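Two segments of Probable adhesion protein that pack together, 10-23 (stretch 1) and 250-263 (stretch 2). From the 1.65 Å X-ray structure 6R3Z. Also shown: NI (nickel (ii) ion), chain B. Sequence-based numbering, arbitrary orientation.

Stretch 1 10-23: GITLHPYYSYVSNI
Stretch 2, residues 250-263: HISYGDYSAGKYEE

The apolar centre is aromatic. His-14 (chi1 m, chi2 75°) and Tyr-256 (chi1 m, chi2 -79°) both point toward the opposing stretch and stack face to face, centroids 4.2 Å apart and planes at 21°. Ile-11 (p, p) adds its methyl beside the tyrosine, CD1 of Ile-11 lying 4.0 Å from CE1 of Tyr-256. One turn along, Tyr-17 (t) lays its ring face over the Tyr-256 CB, which sits 3.7 Å from the Tyr-17 ring centroid in a CH-pi contact. Pro-15 makes a second apolar patch, its CB 3.8 Å from Tyr-261 CD1 and its CG 4.1 Å from Ile-251 CB; beyond it the edge of Tyr-19 meets the face of Tyr-261 (t), centroids 5.3 Å apart, planes at 73°.

The backbone supports this with the end of a strand at 10-11, a loop, then a helix from His-14 onward with Leu-13 at its N-cap. Stretch 2 is an irregular loop running into a helix that includes 260-263; Ile-251 takes a left-handed 57/55 conformation, and Gly-254, at 86/-164, adopts angles that call for glycine. Nearest CA pairs are His-14 with Ser-252 (5.7 Å), Pro-15 with Tyr-261 (5.3 Å) and Ser-18 with Ala-258 (4.2 Å), the last being the closest of the three.

At the edge of the stack His-14 NE2 donates to Gly-254 O at 2.7 Å, with the acceptor close to the imidazole plane. Ser-18 (m) accepts at OG from Tyr-261 N (3.1 Å), while Ser-18 OG also lies 2.9 Å from Ser-257 O and 3.0 Å from Ala-258 O. Outermost, Asn-22 ND2 bonds Ser-18 O (3.0 Å) within its own helix, and water 3 links Asn-22 ND2 (3.1 Å from the water O) to Glu-262 OE2 (3.2 Å from the same O).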

# COMPACT_ATOMS: atom_id res chain seq x y z
N GLY A 10 15.69 -6.06 6.15
CA GLY A 10 15.17 -6.09 4.79
C GLY A 10 13.72 -5.69 4.74
O GLY A 10 12.96 -5.95 5.68
N ILE A 11 13.34 -4.98 3.67
CA ILE A 11 11.97 -4.55 3.39
C ILE A 11 11.61 -4.96 1.96
O ILE A 11 12.52 -5.18 1.14
CB ILE A 11 11.69 -3.06 3.68
CG1 ILE A 11 12.51 -2.12 2.74
CG2 ILE A 11 11.89 -2.74 5.16
CD1 ILE A 11 11.83 -1.83 1.35
N THR A 12 10.31 -4.99 1.63
CA THR A 12 9.89 -5.48 0.32
C THR A 12 9.22 -4.44 -0.58
O THR A 12 9.38 -4.51 -1.80
CB THR A 12 8.98 -6.71 0.49
OG1 THR A 12 7.76 -6.30 1.09
CG2 THR A 12 9.62 -7.82 1.33
N LEU A 13 8.37 -3.59 0.01
CA LEU A 13 7.60 -2.57 -0.71
C LEU A 13 7.90 -1.20 -0.12
O LEU A 13 8.23 -1.09 1.07
CB LEU A 13 6.09 -2.86 -0.63
CG LEU A 13 5.63 -4.29 -1.01
CD1 LEU A 13 4.22 -4.55 -0.56
CD2 LEU A 13 5.76 -4.55 -2.53
N HIS A 14 7.76 -0.14 -0.95
CA HIS A 14 8.04 1.25 -0.54
C HIS A 14 7.43 1.65 0.81
O HIS A 14 8.16 2.20 1.63
CB HIS A 14 7.63 2.26 -1.62
CG HIS A 14 8.46 2.18 -2.86
ND1 HIS A 14 8.30 1.14 -3.77
CD2 HIS A 14 9.41 3.02 -3.32
CE1 HIS A 14 9.16 1.40 -4.75
NE2 HIS A 14 9.86 2.50 -4.51
N PRO A 15 6.12 1.37 1.09
CA PRO A 15 5.55 1.78 2.39
C PRO A 15 6.31 1.19 3.56
O PRO A 15 6.50 1.90 4.54
CB PRO A 15 4.11 1.26 2.32
CG PRO A 15 3.79 1.28 0.85
CD PRO A 15 5.08 0.74 0.24
N TYR A 16 6.80 -0.08 3.43
CA TYR A 16 7.56 -0.72 4.52
C TYR A 16 8.92 -0.07 4.72
O TYR A 16 9.34 0.05 5.87
CB TYR A 16 7.64 -2.25 4.35
CG TYR A 16 6.25 -2.85 4.38
CD1 TYR A 16 5.63 -3.16 5.59
CD2 TYR A 16 5.51 -3.00 3.21
CE1 TYR A 16 4.31 -3.64 5.63
CE2 TYR A 16 4.18 -3.45 3.24
CZ TYR A 16 3.59 -3.77 4.45
OH TYR A 16 2.28 -4.21 4.47
N TYR A 17 9.55 0.43 3.64
CA TYR A 17 10.79 1.20 3.79
C TYR A 17 10.48 2.44 4.67
O TYR A 17 11.21 2.73 5.62
CB TYR A 17 11.34 1.67 2.42
CG TYR A 17 12.67 2.37 2.57
CD1 TYR A 17 12.74 3.73 2.87
CD2 TYR A 17 13.87 1.66 2.50
CE1 TYR A 17 13.96 4.37 3.07
CE2 TYR A 17 15.10 2.29 2.70
CZ TYR A 17 15.14 3.65 2.99
OH TYR A 17 16.33 4.30 3.17
N SER A 18 9.37 3.14 4.37
CA SER A 18 8.96 4.32 5.15
C SER A 18 8.68 3.98 6.61
O SER A 18 9.19 4.67 7.51
CB SER A 18 7.75 5.00 4.50
OG SER A 18 8.11 5.68 3.31
N TYR A 19 7.95 2.87 6.87
CA TYR A 19 7.65 2.46 8.24
C TYR A 19 8.95 2.19 9.00
O TYR A 19 9.16 2.78 10.04
CB TYR A 19 6.81 1.18 8.31
CG TYR A 19 5.45 1.14 7.65
CD1 TYR A 19 4.80 2.31 7.25
CD2 TYR A 19 4.81 -0.07 7.40
CE1 TYR A 19 3.54 2.27 6.62
CE2 TYR A 19 3.58 -0.13 6.76
CZ TYR A 19 2.94 1.04 6.39
OH TYR A 19 1.72 0.91 5.75
N VAL A 20 9.80 1.28 8.47
CA VAL A 20 11.02 0.85 9.19
C VAL A 20 11.99 2.04 9.41
O VAL A 20 12.47 2.22 10.53
CB VAL A 20 11.67 -0.39 8.51
CG1 VAL A 20 12.99 -0.76 9.18
CG2 VAL A 20 10.69 -1.59 8.55
N SER A 21 12.23 2.87 8.37
CA SER A 21 13.12 4.05 8.51
C SER A 21 12.65 4.99 9.63
O SER A 21 13.46 5.45 10.44
CB SER A 21 13.19 4.82 7.19
OG SER A 21 13.76 4.00 6.18
N ASN A 22 11.33 5.24 9.71
CA ASN A 22 10.78 6.11 10.76
C ASN A 22 10.88 5.48 12.15
O ASN A 22 11.13 6.19 13.12
CB ASN A 22 9.38 6.56 10.43
CG ASN A 22 9.43 7.78 9.54
OD1 ASN A 22 9.62 8.90 10.02
ND2 ASN A 22 9.28 7.58 8.22
N ILE A 23 10.76 4.14 12.23
CA ILE A 23 10.88 3.41 13.48
C ILE A 23 12.36 3.41 13.98
O ILE A 23 12.59 3.65 15.15
CB ILE A 23 10.35 1.96 13.37
CG1 ILE A 23 8.81 1.93 13.12
CG2 ILE A 23 10.71 1.14 14.62
CD1 ILE A 23 8.30 0.62 12.56
N HIS A 250 -0.26 3.83 -5.54
CA HIS A 250 -0.10 2.55 -4.85
C HIS A 250 1.19 2.67 -3.95
O HIS A 250 1.55 1.72 -3.25
CB HIS A 250 0.14 1.47 -5.93
CG HIS A 250 0.02 0.03 -5.50
ND1 HIS A 250 0.94 -0.56 -4.63
CD2 HIS A 250 -0.80 -0.94 -5.98
CE1 HIS A 250 0.60 -1.85 -4.58
NE2 HIS A 250 -0.44 -2.11 -5.36
N ILE A 251 1.91 3.83 -4.03
CA ILE A 251 3.17 4.10 -3.29
C ILE A 251 4.18 2.97 -3.67
O ILE A 251 4.66 2.20 -2.82
CB ILE A 251 2.94 4.30 -1.76
CG1 ILE A 251 1.67 5.21 -1.52
CG2 ILE A 251 4.23 4.87 -1.10
CD1 ILE A 251 1.25 5.46 -0.05
N SER A 252 4.41 2.82 -4.99
CA SER A 252 5.24 1.73 -5.50
C SER A 252 6.21 2.17 -6.59
O SER A 252 6.91 1.32 -7.13
CB SER A 252 4.33 0.65 -6.08
OG SER A 252 3.73 1.11 -7.28
N TYR A 253 6.26 3.47 -6.91
CA TYR A 253 7.11 3.98 -8.00
C TYR A 253 8.29 4.83 -7.52
O TYR A 253 8.10 5.71 -6.71
CB TYR A 253 6.24 4.83 -8.95
CG TYR A 253 6.93 5.22 -10.23
CD1 TYR A 253 6.95 4.35 -11.32
CD2 TYR A 253 7.59 6.44 -10.36
CE1 TYR A 253 7.60 4.68 -12.50
CE2 TYR A 253 8.26 6.78 -11.53
CZ TYR A 253 8.26 5.90 -12.60
OH TYR A 253 8.88 6.23 -13.79
N GLY A 254 9.47 4.63 -8.11
CA GLY A 254 10.61 5.50 -7.83
C GLY A 254 11.45 5.13 -6.63
O GLY A 254 11.40 3.99 -6.18
N ASP A 255 12.28 6.07 -6.15
CA ASP A 255 13.20 5.87 -5.02
C ASP A 255 12.52 5.54 -3.70
O ASP A 255 11.40 6.00 -3.43
CB ASP A 255 14.10 7.10 -4.80
CG ASP A 255 14.99 7.55 -5.96
OD1 ASP A 255 15.17 6.76 -6.92
OD2 ASP A 255 15.50 8.69 -5.91
N TYR A 256 13.23 4.80 -2.84
CA TYR A 256 12.76 4.54 -1.49
C TYR A 256 13.17 5.76 -0.66
O TYR A 256 14.23 6.34 -0.88
CB TYR A 256 13.44 3.30 -0.90
CG TYR A 256 13.09 2.04 -1.64
CD1 TYR A 256 11.88 1.39 -1.42
CD2 TYR A 256 13.97 1.49 -2.57
CE1 TYR A 256 11.55 0.22 -2.11
CE2 TYR A 256 13.65 0.32 -3.26
CZ TYR A 256 12.45 -0.32 -3.01
OH TYR A 256 12.14 -1.50 -3.63
N SER A 257 12.30 6.17 0.28
CA SER A 257 12.58 7.32 1.15
C SER A 257 11.73 7.20 2.38
O SER A 257 10.62 6.65 2.33
CB SER A 257 12.32 8.65 0.44
OG SER A 257 10.96 9.05 0.45
N ALA A 258 12.25 7.70 3.50
CA ALA A 258 11.52 7.68 4.76
C ALA A 258 10.16 8.42 4.63
O ALA A 258 9.16 7.88 5.09
CB ALA A 258 12.37 8.29 5.87
N GLY A 259 10.13 9.57 3.94
CA GLY A 259 8.92 10.38 3.79
C GLY A 259 7.93 10.00 2.69
O GLY A 259 6.83 10.55 2.67
N LYS A 260 8.31 9.07 1.77
CA LYS A 260 7.44 8.70 0.65
C LYS A 260 6.01 8.36 1.08
O LYS A 260 5.05 8.87 0.49
CB LYS A 260 8.02 7.52 -0.14
CG LYS A 260 7.27 7.32 -1.47
CD LYS A 260 7.77 6.07 -2.19
CE LYS A 260 7.12 5.85 -3.54
NZ LYS A 260 7.36 7.00 -4.47
N TYR A 261 5.88 7.47 2.08
CA TYR A 261 4.56 7.03 2.54
C TYR A 261 3.68 8.20 2.94
O TYR A 261 2.57 8.31 2.44
CB TYR A 261 4.64 5.98 3.66
CG TYR A 261 3.26 5.47 4.02
CD1 TYR A 261 2.59 4.59 3.19
CD2 TYR A 261 2.58 5.98 5.13
CE1 TYR A 261 1.28 4.18 3.47
CE2 TYR A 261 1.28 5.56 5.43
CZ TYR A 261 0.64 4.66 4.59
OH TYR A 261 -0.68 4.32 4.81
N GLU A 262 4.15 9.06 3.86
CA GLU A 262 3.30 10.16 4.32
C GLU A 262 2.99 11.19 3.20
O GLU A 262 1.84 11.65 3.11
CB GLU A 262 3.84 10.80 5.59
CG GLU A 262 5.13 11.58 5.50
CD GLU A 262 5.69 11.66 6.90
OE1 GLU A 262 5.25 12.53 7.69
OE2 GLU A 262 6.53 10.80 7.23
N GLU A 263 3.95 11.48 2.32
CA GLU A 263 3.77 12.41 1.20
C GLU A 263 2.66 11.93 0.25
O GLU A 263 1.71 12.67 -0.03
CB GLU A 263 5.10 12.64 0.43
CG GLU A 263 6.11 13.46 1.21
CD GLU A 263 7.53 13.44 0.67
OE1 GLU A 263 7.70 13.39 -0.57
OE2 GLU A 263 8.48 13.47 1.49
NI NI B . -1.18 -4.15 -5.76
O HOH W 1 12.34 -3.82 -1.87
O HOH W 2 9.72 4.43 0.62
O HOH W 3 9.66 10.43 7.12